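Local coordinates for mucosa-associated lymphoid tissue lymphoma translocation protein 1 (Isoform 2) (Homo sapiens, PDB 3BFO) that probably acts as a cysteine-type protease (a paracaspase) linked to the ubiquitin-like conjugation pathway, represented here by its second immunoglobulin-like C2-type domain, at residues Q36-N40 / E41-T45. Residues are numbered along the deposited sequence; the frame is centred on the assembly and turned at random. Where two conformers were deposited one is given.
Sequences QWFKN and ELPLT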
loop_
_atom_site.group_PDB
_atom_site.type_symbol
_atom_site.label_atom_id
_atom_site.label_comp_id
_atom_site.label_asym_id
_atom_site.label_seq_id
_atom_site.Cartn_x
_atom_site.Cartn_y
_atom_site.Cartn_z
ATOM N N GLN A 36 -3.136 6.602 1.002
ATOM C CA GLN A 36 -2.377 6.625 2.257
ATOM C C GLN A 36 -2.126 5.164 2.662
ATOM O O GLN A 36 -3.065 4.404 2.811
ATOM C CB GLN A 36 -3.148 7.342 3.361
ATOM C CG GLN A 36 -2.433 7.247 4.766
ATOM C CD GLN A 36 -1.063 7.887 4.828
ATOM O OE1 GLN A 36 -0.872 9.071 4.577
ATOM N NE2 GLN A 36 -0.078 7.076 5.146
ATOM N N TRP A 37 -0.844 4.808 2.810
ATOM C CA TRP A 37 -0.492 3.459 3.191
ATOM C C TRP A 37 -0.483 3.277 4.698
ATOM O O TRP A 37 -0.185 4.194 5.470
ATOM C CB TRP A 37 0.920 3.120 2.671
ATOM C CG TRP A 37 0.918 2.878 1.177
ATOM C CD1 TRP A 37 1.138 3.801 0.195
ATOM C CD2 TRP A 37 0.612 1.659 0.520
ATOM N NE1 TRP A 37 1.019 3.210 -1.061
ATOM C CE2 TRP A 37 0.679 1.903 -0.869
ATOM C CE3 TRP A 37 0.324 0.380 0.945
ATOM C CZ2 TRP A 37 0.436 0.894 -1.831
ATOM C CZ3 TRP A 37 0.063 -0.604 -0.003
ATOM C CH2 TRP A 37 0.103 -0.349 -1.368
ATOM N N PHE A 38 -0.789 2.051 5.116
ATOM C CA PHE A 38 -0.829 1.660 6.514
ATOM C C PHE A 38 -0.051 0.383 6.685
ATOM O O PHE A 38 -0.013 -0.460 5.802
ATOM C CB PHE A 38 -2.271 1.435 6.963
ATOM C CG PHE A 38 -3.066 2.721 7.009
ATOM C CD1 PHE A 38 -3.202 3.441 8.191
ATOM C CD2 PHE A 38 -3.646 3.246 5.854
ATOM C CE1 PHE A 38 -3.892 4.689 8.237
ATOM C CE2 PHE A 38 -4.334 4.464 5.897
ATOM C CZ PHE A 38 -4.434 5.207 7.076
ATOM N N LYS A 39 0.619 0.270 7.819
ATOM C CA LYS A 39 1.171 -1.013 8.229
ATOM C C LYS A 39 0.756 -1.219 9.680
ATOM O O LYS A 39 0.800 -0.309 10.495
ATOM C CB LYS A 39 2.685 -1.041 8.125
ATOM C CG LYS A 39 3.274 -2.352 8.641
ATOM C CD LYS A 39 4.800 -2.369 8.672
ATOM C CE LYS A 39 5.458 -1.261 9.507
ATOM N NZ LYS A 39 6.899 -1.029 9.089
ATOM N N ASN A 40 0.400 -2.450 9.996
ATOM C CA ASN A 40 0.048 -2.841 11.404
ATOM C C ASN A 40 -0.786 -1.745 12.073
ATOM O O ASN A 40 -0.481 -1.289 13.217
ATOM C CB ASN A 40 1.307 -3.119 12.214
ATOM C CG ASN A 40 2.127 -4.262 11.661
ATOM O OD1 ASN A 40 1.623 -5.090 10.918
ATOM N ND2 ASN A 40 3.406 -4.309 12.025
ATOM N N GLU A 41 -1.810 -1.321 11.337
ATOM C CA GLU A 41 -2.891 -0.422 11.802
ATOM C C GLU A 41 -2.472 1.027 11.959
ATOM O O GLU A 41 -3.262 1.864 12.422
ATOM C CB GLU A 41 -3.606 -0.969 13.061
ATOM C CG GLU A 41 -4.168 -2.351 12.828
ATOM C CD GLU A 41 -5.384 -2.384 11.916
ATOM O OE1 GLU A 41 -6.092 -1.361 11.790
ATOM O OE2 GLU A 41 -5.684 -3.457 11.358
ATOM N N LEU A 42 -1.255 1.350 11.590
ATOM C CA LEU A 42 -0.727 2.697 11.743
ATOM C C LEU A 42 -0.395 3.306 10.367
ATOM O O LEU A 42 0.150 2.616 9.497
ATOM C CB LEU A 42 0.534 2.645 12.605
ATOM C CG LEU A 42 0.448 1.963 13.979
ATOM C CD1 LEU A 42 1.818 1.763 14.627
ATOM C CD2 LEU A 42 -0.442 2.793 14.848
ATOM N N PRO A 43 -0.647 4.617 10.179
ATOM C CA PRO A 43 -0.291 5.196 8.878
ATOM C C PRO A 43 1.204 5.238 8.719
ATOM O O PRO A 43 1.907 5.538 9.704
ATOM C CB PRO A 43 -0.860 6.625 8.960
ATOM C CG PRO A 43 -1.062 6.879 10.419
ATOM C CD PRO A 43 -1.331 5.548 11.067
ATOM N N LEU A 44 1.711 4.955 7.550
ATOM C CA LEU A 44 3.108 5.129 7.225
ATOM C C LEU A 44 3.269 6.577 6.815
ATOM O O LEU A 44 2.755 6.978 5.740
ATOM C CB LEU A 44 3.538 4.249 6.078
ATOM C CG LEU A 44 3.628 2.793 6.486
ATOM C CD1 LEU A 44 3.557 1.859 5.295
ATOM C CD2 LEU A 44 4.930 2.597 7.210
ATOM N N THR A 45 3.963 7.343 7.649
ATOM C CA THR A 45 4.051 8.750 7.404
ATOM C C THR A 45 4.644 9.071 6.033
ATOM O O THR A 45 5.598 8.421 5.550
ATOM C CB THR A 45 4.774 9.429 8.565
ATOM O OG1 THR A 45 4.230 8.899 9.776
ATOM C CG2 THR A 45 4.516 10.905 8.522
#
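With CG anti to the backbone N (chi1 174°) and the chain bent at chi2 (62°), Gln36 curls forward along its own strand and delivers NE2 to the carbonyls of Trp37 and Leu44. NE2 lies 2.9 Å from Trp37 O, in that carbonyl's plane and on a lone pair. Its second bond, of equal length to Leu44 O, is more bent, 144° at the hydrogen, and reaches that oxygen from above the carbonyl plane. Both acceptors lie nearly in the Gln36 amide plane, which fixes the rotation of the amide. Trp37 O is gripped twice, since Leu44 N also donates to it (2.9 Å). A leucine at Gln36 would probably leave Leu44 O without this donor and Trp37 O with one bond fewer, so that the outgoing chain would be less firmly tied to the strand. Phe38 CG stands beside its backbone N, which sets the ring obliquely against Pro43, with CE1 3.7 Å from Pro43 CB. Leu44 instead brings CD1 to Trp37 CB (3.9 Å) and Lys39 CB (4.1 Å). At the tip a type I' turn from Lys39 to Leu42 reverses the chain, and these two residues form a hydrogen-bonded antiparallel pair, Lys39 N to Leu42 O and Leu42 N to Lys39 O. This tight hairpin joins strand 34-39 to the short edge strand 42-43 of the immunoglobulin fold; strand 63-70 flanks 34-39 on its other side, where Trp66 stacks on Phe38, while Trp37 packs against Cys25 and Leu23 of strand 21-28 in the facing sheet.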